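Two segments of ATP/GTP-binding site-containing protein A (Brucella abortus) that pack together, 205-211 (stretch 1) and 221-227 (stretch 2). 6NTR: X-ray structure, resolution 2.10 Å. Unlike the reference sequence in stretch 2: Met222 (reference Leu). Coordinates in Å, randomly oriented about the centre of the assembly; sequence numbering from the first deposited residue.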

ATOM      1  N   PRO A 205       1.468   5.625  15.468  1.00 53.87           N
ATOM      2  CA  PRO A 205       1.027   4.609  14.508  1.00 61.32           C
ATOM      3  C   PRO A 205       2.246   3.775  14.091  1.00 68.92           C
ATOM      4  O   PRO A 205       3.346   4.302  14.127  1.00 75.54           O
ATOM      5  N   ILE A 206       2.069   2.516  13.720  1.00 64.61           N
ATOM      6  CA  ILE A 206       3.208   1.705  13.315  1.00 65.82           C
ATOM      7  C   ILE A 206       3.762   2.181  11.978  1.00 61.65           C
ATOM      8  O   ILE A 206       4.947   2.004  11.698  1.00 64.62           O
ATOM      9  N   TYR A 207       2.939   2.816  11.156  1.00 57.06           N
ATOM     10  CA  TYR A 207       3.360   3.260   9.841  1.00 51.59           C
ATOM     11  C   TYR A 207       2.359   4.312   9.389  1.00 49.33           C
ATOM     12  O   TYR A 207       1.186   4.261   9.749  1.00 51.26           O
ATOM     13  N   ARG A 208       2.836   5.279   8.622  1.00 47.97           N
ATOM     14  CA  ARG A 208       1.983   6.360   8.164  1.00 41.04           C
ATOM     15  C   ARG A 208       2.372   6.753   6.750  1.00 46.21           C
ATOM     16  O   ARG A 208       3.559   6.942   6.471  1.00 53.59           O
ATOM     17  N   ILE A 209       1.379   6.912   5.897  1.00 45.39           N
ATOM     18  CA  ILE A 209       1.603   7.304   4.532  1.00 41.36           C
ATOM     19  C   ILE A 209       0.725   8.453   4.079  1.00 36.90           C
ATOM     20  O   ILE A 209      -0.451   8.454   4.316  1.00 39.35           O
ATOM     21  N   ASN A 210       1.321   9.401   3.389  1.00 37.19           N
ATOM     22  CA  ASN A 210       0.606  10.519   2.845  1.00 37.03           C
ATOM     23  C   ASN A 210       0.636  10.412   1.341  1.00 47.81           C
ATOM     24  O   ASN A 210       1.673  10.210   0.776  1.00 58.32           O
ATOM     25  N   PHE A 211      -0.498  10.561   0.686  1.00 44.31           N
ATOM     26  CA  PHE A 211      -0.529  10.491  -0.753  1.00 39.14           C
ATOM     27  C   PHE A 211      -1.611  11.354  -1.359  1.00 47.03           C
ATOM     28  O   PHE A 211      -2.532  11.731  -0.690  1.00 53.99           O
ATOM     29  N   ASP A 221       2.753  11.186  -5.523  1.00 41.50           N
ATOM     30  CA  ASP A 221       3.297  12.023  -4.462  1.00 48.82           C
ATOM     31  C   ASP A 221       3.305  11.341  -3.126  1.00 53.48           C
ATOM     32  O   ASP A 221       2.919  11.917  -2.143  1.00 59.89           O
HETATM   33  N   MSE A 222       3.714  10.099  -3.092  1.00 55.01           N
HETATM   34  CA  MSE A 222       3.737   9.345  -1.869  1.00 54.04           C
HETATM   35  C   MSE A 222       4.822   9.700  -0.934  1.00 50.07           C
HETATM   36  O   MSE A 222       5.867  10.177  -1.347  1.00 54.25           O
ATOM     37  N   THR A 223       4.547   9.553   0.343  1.00 49.33           N
ATOM     38  CA  THR A 223       5.542   9.737   1.355  1.00 51.72           C
ATOM     39  C   THR A 223       5.241   8.670   2.373  1.00 50.74           C
ATOM     40  O   THR A 223       4.135   8.556   2.827  1.00 49.76           O
HETATM   41  N   MSE A 224       6.242   7.902   2.756  1.00 52.63           N
HETATM   42  CA  MSE A 224       6.019   6.861   3.710  1.00 50.35           C
HETATM   43  C   MSE A 224       6.818   7.113   4.929  1.00 52.24           C
HETATM   44  O   MSE A 224       8.037   7.152   4.844  1.00 59.78           O
ATOM     45  N   ASP A 225       6.163   7.246   6.070  1.00 49.91           N
ATOM     46  CA  ASP A 225       6.840   7.483   7.316  1.00 56.03           C
ATOM     47  C   ASP A 225       6.879   6.153   8.008  1.00 56.03           C
ATOM     48  O   ASP A 225       5.864   5.600   8.356  1.00 51.96           O
ATOM     49  N   TYR A 226       8.087   5.652   8.199  1.00 61.06           N
ATOM     50  CA  TYR A 226       8.328   4.372   8.834  1.00 59.43           C
ATOM     51  C   TYR A 226       8.729   4.537  10.267  1.00 68.31           C
ATOM     52  O   TYR A 226       9.051   3.574  10.921  1.00 70.77           O
ATOM     53  N   GLY A 227       8.704   5.768  10.755  1.00 74.51           N
ATOM     54  CA  GLY A 227       9.110   6.048  12.111  1.00 81.71           C
ATOM     55  C   GLY A 227      10.401   6.812  12.077  1.00 87.57           C
ATOM     56  O   GLY A 227      10.410   8.009  11.847  1.00 82.31           O
TER

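The two stretches form an antiparallel pair of neighbouring β-strands, held by backbone hydrogen bonds and flanked by an apolar side-chain cluster on one face and polar side chains on the other. The strand axes approach to 4.7 Å, and their directions differ by 167°. Four hydrogen bonds link the backbones. Arg208 N donates to Asp225 O at 3.1 Å, and Asp225 N donates to Arg208 O at 2.7 Å. Asn210 N donates to Thr223 O at 3.0 Å, and Thr223 N returns a bond to Asn210 O, also at 3.0 Å.

Ile209 and Met224 form the non-hydrogen-bonded pair between these two. Their CA atoms are 4.5 Å apart, and their side chains share one face of the sheet. Ile209 is extended, with chi1 and chi2 both t. Its CD1 lies 3.8 Å from Met224 CG and 4.1 Å from Met222 CE, so the tip of the isoleucine touches both residues. Met222 and Met224 are selenomethionines, and Met222 differs from the reference sequence. The chi1 of Met222 is off the usual wells, at -3°. Met224 has chi1 m, chi2 t and chi3 p.

Tyr207 extends this apolar cluster. Its CA-to-CB bond points sideways, but the t rotamer at chi1 brings the end of the ring nearer the second stretch. Tyr207 CE1 lies 4.1 Å from Met224 CB, and Tyr207 OH lies 3.7 Å from Met224 CE. The bond from CA to CB of Tyr226 points away, yet with chi1 m its ring comes back to Tyr207. The CE1 atoms of Tyr207 and Tyr226 are 3.9 Å apart. The two ring planes meet obliquely, at 44°.

Arg208, Asn210, Thr223 and Asp225 occupy the other face. Arg208 and Asp225 form a salt bridge, with Arg208 NH2 3.5 Å from Asp225 OD2. The oxygen lies well out of the guanidinium plane, so the attraction is between charges and no N-H points at it. Asp225 CB sits over one face of the guanidinium. Arg208 has chi1 and chi2 t and chi3 p; Asp225 has chi1 t. Within its own stretch, Asp225 OD1 accepts a hydrogen bond from Gly227 N at 3.2 Å.

Asn210 and Thr223, both m at chi1, meet through their CB atoms, 4.4 Å apart. No side-chain hydrogen bond joins them. Phe211 is buried, but the end of its ring leads away from the second stretch. The contact buries 492 Å², counting both sides.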

ATOM      1  CB  PRO A 205       0.481   5.424  13.347  1.00 57.75           C
ATOM      2  CG  PRO A 205       1.333   6.612  13.296  1.00 51.62           C
ATOM      3  CD  PRO A 205       1.662   6.942  14.708  1.00 50.22           C
ATOM      4  CB  ILE A 206       2.818   0.222  13.259  1.00 67.78           C
ATOM      5  CG1 ILE A 206       1.684   0.045  12.262  1.00 70.18           C
ATOM      6  CG2 ILE A 206       2.419  -0.293  14.640  1.00 66.51           C
ATOM      7  CD1 ILE A 206       1.104  -1.310  12.260  1.00 71.50           C
ATOM      8  CB  TYR A 207       3.446   2.062   8.876  1.00 44.36           C
ATOM      9  CG  TYR A 207       3.270   2.333   7.396  1.00 46.60           C
ATOM     10  CD1 TYR A 207       4.354   2.672   6.594  1.00 50.94           C
ATOM     11  CD2 TYR A 207       2.042   2.177   6.785  1.00 44.10           C
ATOM     12  CE1 TYR A 207       4.198   2.893   5.227  1.00 49.66           C
ATOM     13  CE2 TYR A 207       1.880   2.399   5.428  1.00 42.33           C
ATOM     14  CZ  TYR A 207       2.951   2.756   4.660  1.00 50.21           C
ATOM     15  OH  TYR A 207       2.762   2.968   3.318  1.00 60.21           O
ATOM     16  CB  ARG A 208       2.111   7.562   9.088  1.00 41.20           C
ATOM     17  CG  ARG A 208       1.197   8.695   8.714  1.00 44.46           C
ATOM     18  CD  ARG A 208       1.007   9.631   9.880  1.00 51.31           C
ATOM     19  NE  ARG A 208       2.221  10.375  10.180  1.00 59.74           N
ATOM     20  CZ  ARG A 208       2.777  11.266   9.369  1.00 64.91           C
ATOM     21  NH1 ARG A 208       2.226  11.569   8.201  1.00 64.40           N
ATOM     22  NH2 ARG A 208       3.890  11.868   9.741  1.00 68.88           N
ATOM     23  CB  ILE A 209       1.393   6.113   3.571  1.00 45.01           C
ATOM     24  CG1 ILE A 209       1.737   6.515   2.154  1.00 53.93           C
ATOM     25  CG2 ILE A 209      -0.035   5.638   3.582  1.00 36.45           C
ATOM     26  CD1 ILE A 209       1.658   5.388   1.151  1.00 57.88           C
ATOM     27  CB  ASN A 210       1.278  11.825   3.237  1.00 40.32           C
ATOM     28  CG  ASN A 210       1.352  12.012   4.717  1.00 56.45           C
ATOM     29  OD1 ASN A 210       2.179  11.428   5.388  1.00 60.17           O
ATOM     30  ND2 ASN A 210       0.480  12.842   5.236  1.00 66.92           N
ATOM     31  CB  PHE A 211      -0.686   9.026  -1.219  1.00 42.81           C
ATOM     32  CG  PHE A 211      -1.941   8.356  -0.756  1.00 45.63           C
ATOM     33  CD1 PHE A 211      -1.995   7.731   0.457  1.00 45.22           C
ATOM     34  CD2 PHE A 211      -3.057   8.348  -1.540  1.00 43.29           C
ATOM     35  CE1 PHE A 211      -3.140   7.124   0.881  1.00 42.73           C
ATOM     36  CE2 PHE A 211      -4.204   7.745  -1.116  1.00 39.56           C
ATOM     37  CZ  PHE A 211      -4.243   7.132   0.095  1.00 39.40           C
ATOM     38  CB  ASP A 221       2.529  13.342  -4.363  1.00 55.73           C
ATOM     39  CG  ASP A 221       3.353  14.468  -3.780  1.00 59.64           C
ATOM     40  OD1 ASP A 221       4.310  14.221  -3.044  1.00 59.35           O
ATOM     41  OD2 ASP A 221       3.027  15.619  -4.059  1.00 61.32           O
HETATM   42  CB  MSE A 222       3.936   7.868  -2.135  1.00 60.95           C
HETATM   43  CG  MSE A 222       3.984   7.541  -3.612  1.00 76.62           C
HETATM   44 SE   MSE A 222       2.736   6.089  -3.738  0.82 90.03          SE
HETATM   45  CE  MSE A 222       3.614   4.926  -2.442  1.00 94.04           C
ATOM     46  CB  THR A 223       5.475  11.126   1.995  1.00 56.60           C
ATOM     47  OG1 THR A 223       5.901  12.100   1.049  1.00 60.42           O
ATOM     48  CG2 THR A 223       6.372  11.191   3.185  1.00 55.84           C
HETATM   49  CB  MSE A 224       6.381   5.550   3.036  1.00 51.35           C
HETATM   50  CG  MSE A 224       5.441   5.428   1.859  1.00 68.63           C
HETATM   51 SE   MSE A 224       6.168   4.401   0.374  1.00 95.27          SE
HETATM   52  CE  MSE A 224       5.852   2.678   1.238  1.00 92.14           C
ATOM     53  CB  ASP A 225       6.053   8.493   8.150  1.00 62.20           C
ATOM     54  CG  ASP A 225       6.902   9.228   9.166  1.00 68.66           C
ATOM     55  OD1 ASP A 225       7.457   8.588  10.058  1.00 71.00           O
ATOM     56  OD2 ASP A 225       6.990  10.458   9.094  1.00 72.45           O
ATOM     57  CB  TYR A 226       9.428   3.623   8.100  1.00 58.49           C
ATOM     58  CG  TYR A 226       9.031   3.171   6.726  1.00 65.60           C
ATOM     59  CD1 TYR A 226       8.236   2.065   6.549  1.00 72.43           C
ATOM     60  CD2 TYR A 226       9.440   3.857   5.610  1.00 64.55           C
ATOM     61  CE1 TYR A 226       7.858   1.662   5.295  1.00 73.27           C
ATOM     62  CE2 TYR A 226       9.074   3.452   4.358  1.00 63.97           C
ATOM     63  CZ  TYR A 226       8.280   2.357   4.211  1.00 68.00           C
ATOM     64  OH  TYR A 226       7.913   1.955   2.964  1.00 65.54           O
TER